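Local atomic coordinates of ABC transporter periplasmic peptide-binding protein (Pseudoalteromonas, PDB entry 4QFL), a protein that binds dipeptides, here Ala-Phe, in the periplasm and probably delivers them to an ABC transporter for uptake. Residues L471-A474 / L475-T478; S172-L175 / A176-T180. All coordinates share one frame; numbering follows the deposited sequence.

Both contacts are local, each made within a few residues along the chain. Contact 2 runs through the short helix 174-178 and is buried throughout; contact 1 closes the C-terminal end of helix 465-475 and is only partly buried, farther from the centre of the chain. Their chemistry follows: contact 2 joins i to i+4 backbone bonds to a Met-aromatic pair and bridging waters, whereas contact 1 relies on bent, bifurcated backbone bonds, half of them weak, round a terminal turn with few side-chain meetings. The two touch directly, since Leu475 O lies 3.0 Å from Ser172 N and Thr477 O lies 3.1 Å from Ser172 OG, both probable hydrogen bonds.

Contact 1: residues L471-A474 / L475-T478; sequences LTKA and LDTT
Leu475 folds back over the last turn of helix 465-475, its CG 3.3 Å from Leu471 O. With CG anti to its own carbonyl carbon (chi1 -66°), the isobutyl group rises beside the backbone N: CG and CD1 lie by Leu471 O, and CD2 comes within 4.1 Å of the Ala474 carbonyl C and O. Beyond the turn it packs on Ser173, Asp441 and Arg483, so an alanine here would probably open a gap between the helix end and the 172-173 loop. Asp476 is turned differently: its carboxylate lies by the Thr472 carbonyl and meets the Thr472 methyl obliquely, CG2 to OD2 being 3.9 Å. That methyl is the branch presented because OG1 turns back to Asp468 O. Thr477 sends CG2 to within 3.7 Å of Lys473 O, and its OG1 bonds Asp479 N.

The backbone shows the turn tightening. Leu475 N is shared between Thr472 O, at 3.0 Å, and Leu471 O, where the bond is weak; Asp476 N likewise divides between Lys473 O, at 3.0 Å, and Thr472 O, again weakly. In the stronger member of each pair the donor stands well above the carbonyl plane, 69° out for Thr472 O, as expected of i to i+3 bonds. The Asp476 carboxylate lies beside Thr472 O, acceptor against acceptor, at the carbonyl-rich helix end, which probably makes its ionised form slightly less favourable.

Contact 2: residues S172-L175 / A176-T180; sequences SSFL and ANMAT
Ser173 and Asn177, one helical turn apart, are joined by backbone and by water. Asn177 N donates to Ser173 O at 3.0 Å, a straight bond (161° at the hydrogen) that the carbonyl receives nearly head-on. Two waters also link the side chains: each bonds Ser173 OG, one at 2.6 Å, and each accepts from Asn177 ND2 at 3.2 Å. The serine hydroxyl reaches them because OG sits between the backbone N and the carbonyl carbon (chi1 58°). At the other end of the amide, OD1 is taken by Tyr142 OH, so both ends are held and its rotation is probably fixed.

A third water bridges the first turn, donating to Ser172 O and accepting from Ala176 N at 2.8 Å. Met178 N donates to Phe174 O at 2.9 Å in the carbonyl plane, and Thr180 OG1 donates to Asn177 O.

The apolar side is carried by Phe174 and Met178. Met178 CG rests over one ring face, 3.9 Å from the centroid and 23° off the normal, a CH-pi contact; the bent chain brings Met178 SD 4.6 Å from the Phe174 ring centroid, at an oblique angle. Phe174 also packs on Val91 and Leu151. This is a Met-aromatic contact on a short buried helix, set against strands 65-67 and 90-95 of this family 5 solute-binding protein, with the Asn177 side chain about 10 Å from the bound alanine.

Contact 1: residues L471-A474 / L475-T478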
loop_
_atom_site.group_PDB
_atom_site.type_symbol
_atom_site.label_atom_id
_atom_site.label_comp_id
_atom_site.label_asym_id
_atom_site.label_seq_id
_atom_site.Cartn_x
_atom_site.Cartn_y
_atom_site.Cartn_z
ATOM N N LEU A 471 -8.924 5.522 17.384
ATOM C CA LEU A 471 -7.790 4.761 16.883
ATOM C C LEU A 471 -6.732 4.592 17.978
ATOM O O LEU A 471 -6.154 3.520 18.153
ATOM C CB LEU A 471 -7.194 5.435 15.639
ATOM C CG LEU A 471 -8.133 5.722 14.458
ATOM C CD1 LEU A 471 -7.346 6.178 13.245
ATOM C CD2 LEU A 471 -8.957 4.510 14.103
ATOM N N THR A 472 -6.498 5.658 18.727
ATOM C CA THR A 472 -5.514 5.635 19.791
ATOM C C THR A 472 -5.881 4.648 20.894
ATOM O O THR A 472 -5.036 3.893 21.375
ATOM C CB THR A 472 -5.377 7.025 20.394
ATOM O OG1 THR A 472 -4.936 7.913 19.365
ATOM C CG2 THR A 472 -4.368 7.016 21.535
ATOM N N LYS A 473 -7.148 4.661 21.297
ATOM C CA LYS A 473 -7.604 3.762 22.346
ATOM C C LYS A 473 -7.472 2.300 21.912
ATOM O O LYS A 473 -7.074 1.443 22.703
ATOM C CB LYS A 473 -9.033 4.110 22.758
ATOM C CG LYS A 473 -9.155 5.541 23.262
ATOM C CD LYS A 473 -10.548 5.867 23.763
ATOM C CE LYS A 473 -10.591 7.265 24.365
ATOM N NZ LYS A 473 -11.874 7.520 25.069
ATOM N N ALA A 474 -7.773 2.033 20.644
ATOM C CA ALA A 474 -7.628 0.694 20.069
ATOM C C ALA A 474 -6.174 0.255 20.058
ATOM O O ALA A 474 -5.876 -0.935 20.044
ATOM C CB ALA A 474 -8.202 0.657 18.658
ATOM N N LEU A 475 -5.264 1.219 20.067
ATOM C CA LEU A 475 -3.842 0.921 20.088
ATOM C C LEU A 475 -3.298 0.913 21.517
ATOM O O LEU A 475 -2.180 0.459 21.762
ATOM C CB LEU A 475 -3.083 1.926 19.229
ATOM C CG LEU A 475 -3.400 1.833 17.735
ATOM C CD1 LEU A 475 -2.502 2.768 16.959
ATOM C CD2 LEU A 475 -3.252 0.409 17.220
ATOM N N ASP A 476 -4.106 1.408 22.454
ATOM C CA ASP A 476 -3.733 1.455 23.871
ATOM C C ASP A 476 -3.839 0.094 24.554
ATOM O O ASP A 476 -3.432 -0.050 25.707
ATOM C CB ASP A 476 -4.596 2.468 24.638
ATOM C CG ASP A 476 -4.173 3.905 24.393
ATOM O OD1 ASP A 476 -3.029 4.112 23.933
ATOM O OD2 ASP A 476 -4.980 4.829 24.669
ATOM N N THR A 477 -4.385 -0.896 23.849
ATOM C CA THR A 477 -4.581 -2.222 24.432
ATOM C C THR A 477 -4.363 -3.331 23.408
ATOM O O THR A 477 -4.614 -3.141 22.223
ATOM C CB THR A 477 -5.988 -2.352 25.032
ATOM O OG1 THR A 477 -6.212 -3.705 25.454
ATOM C CG2 THR A 477 -7.027 -1.970 24.000
ATOM N N THR A 478 -3.891 -4.488 23.868
ATOM C CA THR A 478 -3.676 -5.633 22.994
ATOM C C THR A 478 -4.859 -6.588 23.039
ATOM O O THR A 478 -4.914 -7.561 22.292
ATOM C CB THR A 478 -2.440 -6.416 23.405
ATOM O OG1 THR A 478 -2.649 -6.949 24.716
ATOM C CG2 THR A 478 -1.218 -5.517 23.402
#

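Contact 2: residues S172-L175 / A176-T180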
loop_
_atom_site.group_PDB
_atom_site.type_symbol
_atom_site.label_atom_id
_atom_site.label_comp_id
_atom_site.label_asym_id
_atom_site.label_seq_id
_atom_site.Cartn_x
_atom_site.Cartn_y
_atom_site.Cartn_z
ATOM N N SER A 172 -0.310 -1.227 20.070
ATOM C CA SER A 172 -0.448 -2.652 19.820
ATOM C C SER A 172 -0.231 -3.002 18.362
ATOM O O SER A 172 -0.179 -4.172 18.011
ATOM C CB SER A 172 -1.804 -3.164 20.300
ATOM O OG SER A 172 -2.869 -2.383 19.789
ATOM N N SER A 173 -0.088 -1.989 17.512
ATOM C CA SER A 173 0.102 -2.228 16.084
ATOM C C SER A 173 1.568 -2.194 15.729
ATOM O O SER A 173 1.933 -2.358 14.573
ATOM C CB SER A 173 -0.635 -1.172 15.263
ATOM O OG SER A 173 -0.173 0.126 15.602
ATOM N N PHE A 174 2.420 -1.990 16.721
ATOM C CA PHE A 174 3.817 -1.680 16.434
ATOM C C PHE A 174 4.565 -2.754 15.620
ATOM O O PHE A 174 5.106 -2.473 14.551
ATOM C CB PHE A 174 4.565 -1.355 17.722
ATOM C CG PHE A 174 6.011 -1.092 17.511
ATOM C CD1 PHE A 174 6.429 0.132 17.033
ATOM C CD2 PHE A 174 6.953 -2.083 17.758
ATOM C CE1 PHE A 174 7.773 0.374 16.818
ATOM C CE2 PHE A 174 8.285 -1.852 17.543
ATOM C CZ PHE A 174 8.700 -0.623 17.074
ATOM N N LEU A 175 4.600 -3.985 16.116
ATOM C CA LEU A 175 5.238 -5.054 15.348
ATOM C C LEU A 175 4.628 -5.197 13.948
ATOM O O LEU A 175 5.345 -5.441 12.983
ATOM C CB LEU A 175 5.177 -6.395 16.086
ATOM C CG LEU A 175 6.220 -6.615 17.181
ATOM C CD1 LEU A 175 6.188 -8.049 17.624
ATOM C CD2 LEU A 175 7.593 -6.265 16.664
ATOM N N ALA A 176 3.308 -5.055 13.836
ATOM C CA ALA A 176 2.656 -5.161 12.524
ATOM C C ALA A 176 3.280 -4.145 11.585
ATOM O O ALA A 176 3.620 -4.461 10.447
ATOM C CB ALA A 176 1.149 -4.949 12.634
ATOM N N ASN A 177 3.453 -2.929 12.078
ATOM C CA ASN A 177 4.086 -1.879 11.287
ATOM C C ASN A 177 5.547 -2.176 10.962
ATOM O O ASN A 177 6.031 -1.802 9.900
ATOM C CB ASN A 177 3.947 -0.522 11.973
ATOM C CG ASN A 177 2.528 -0.029 11.992
ATOM O OD1 ASN A 177 1.787 -0.194 11.032
ATOM N ND2 ASN A 177 2.137 0.578 13.092
ATOM N N MET A 178 6.245 -2.858 11.866
ATOM C CA MET A 178 7.627 -3.267 11.603
ATOM C C MET A 178 7.725 -4.451 10.631
ATOM O O MET A 178 8.814 -4.789 10.156
ATOM C CB MET A 178 8.376 -3.584 12.909
ATOM C CG MET A 178 8.507 -2.407 13.863
ATOM S SD MET A 178 9.460 -1.058 13.154
ATOM C CE MET A 178 11.052 -1.859 12.972
ATOM N N ALA A 179 6.589 -5.073 10.335
ATOM C CA ALA A 179 6.572 -6.185 9.397
ATOM C C ALA A 179 6.025 -5.766 8.038
ATOM O O ALA A 179 5.759 -6.609 7.192
ATOM C CB ALA A 179 5.768 -7.346 9.957
ATOM N N THR A 180 5.844 -4.466 7.824
ATOM C CA THR A 180 5.343 -4.000 6.533
ATOM C C THR A 180 6.479 -3.943 5.527
ATOM O O THR A 180 7.654 -3.955 5.906
ATOM C CB THR A 180 4.649 -2.623 6.626
ATOM O OG1 THR A 180 5.595 -1.635 7.056
ATOM C CG2 THR A 180 3.481 -2.674 7.598
HETATM O O HOH W 1 1.496 -5.670 15.925
HETATM O O HOH W 2 -0.564 2.085 13.909
HETATM O O HOH W 3 2.704 1.124 16.192
#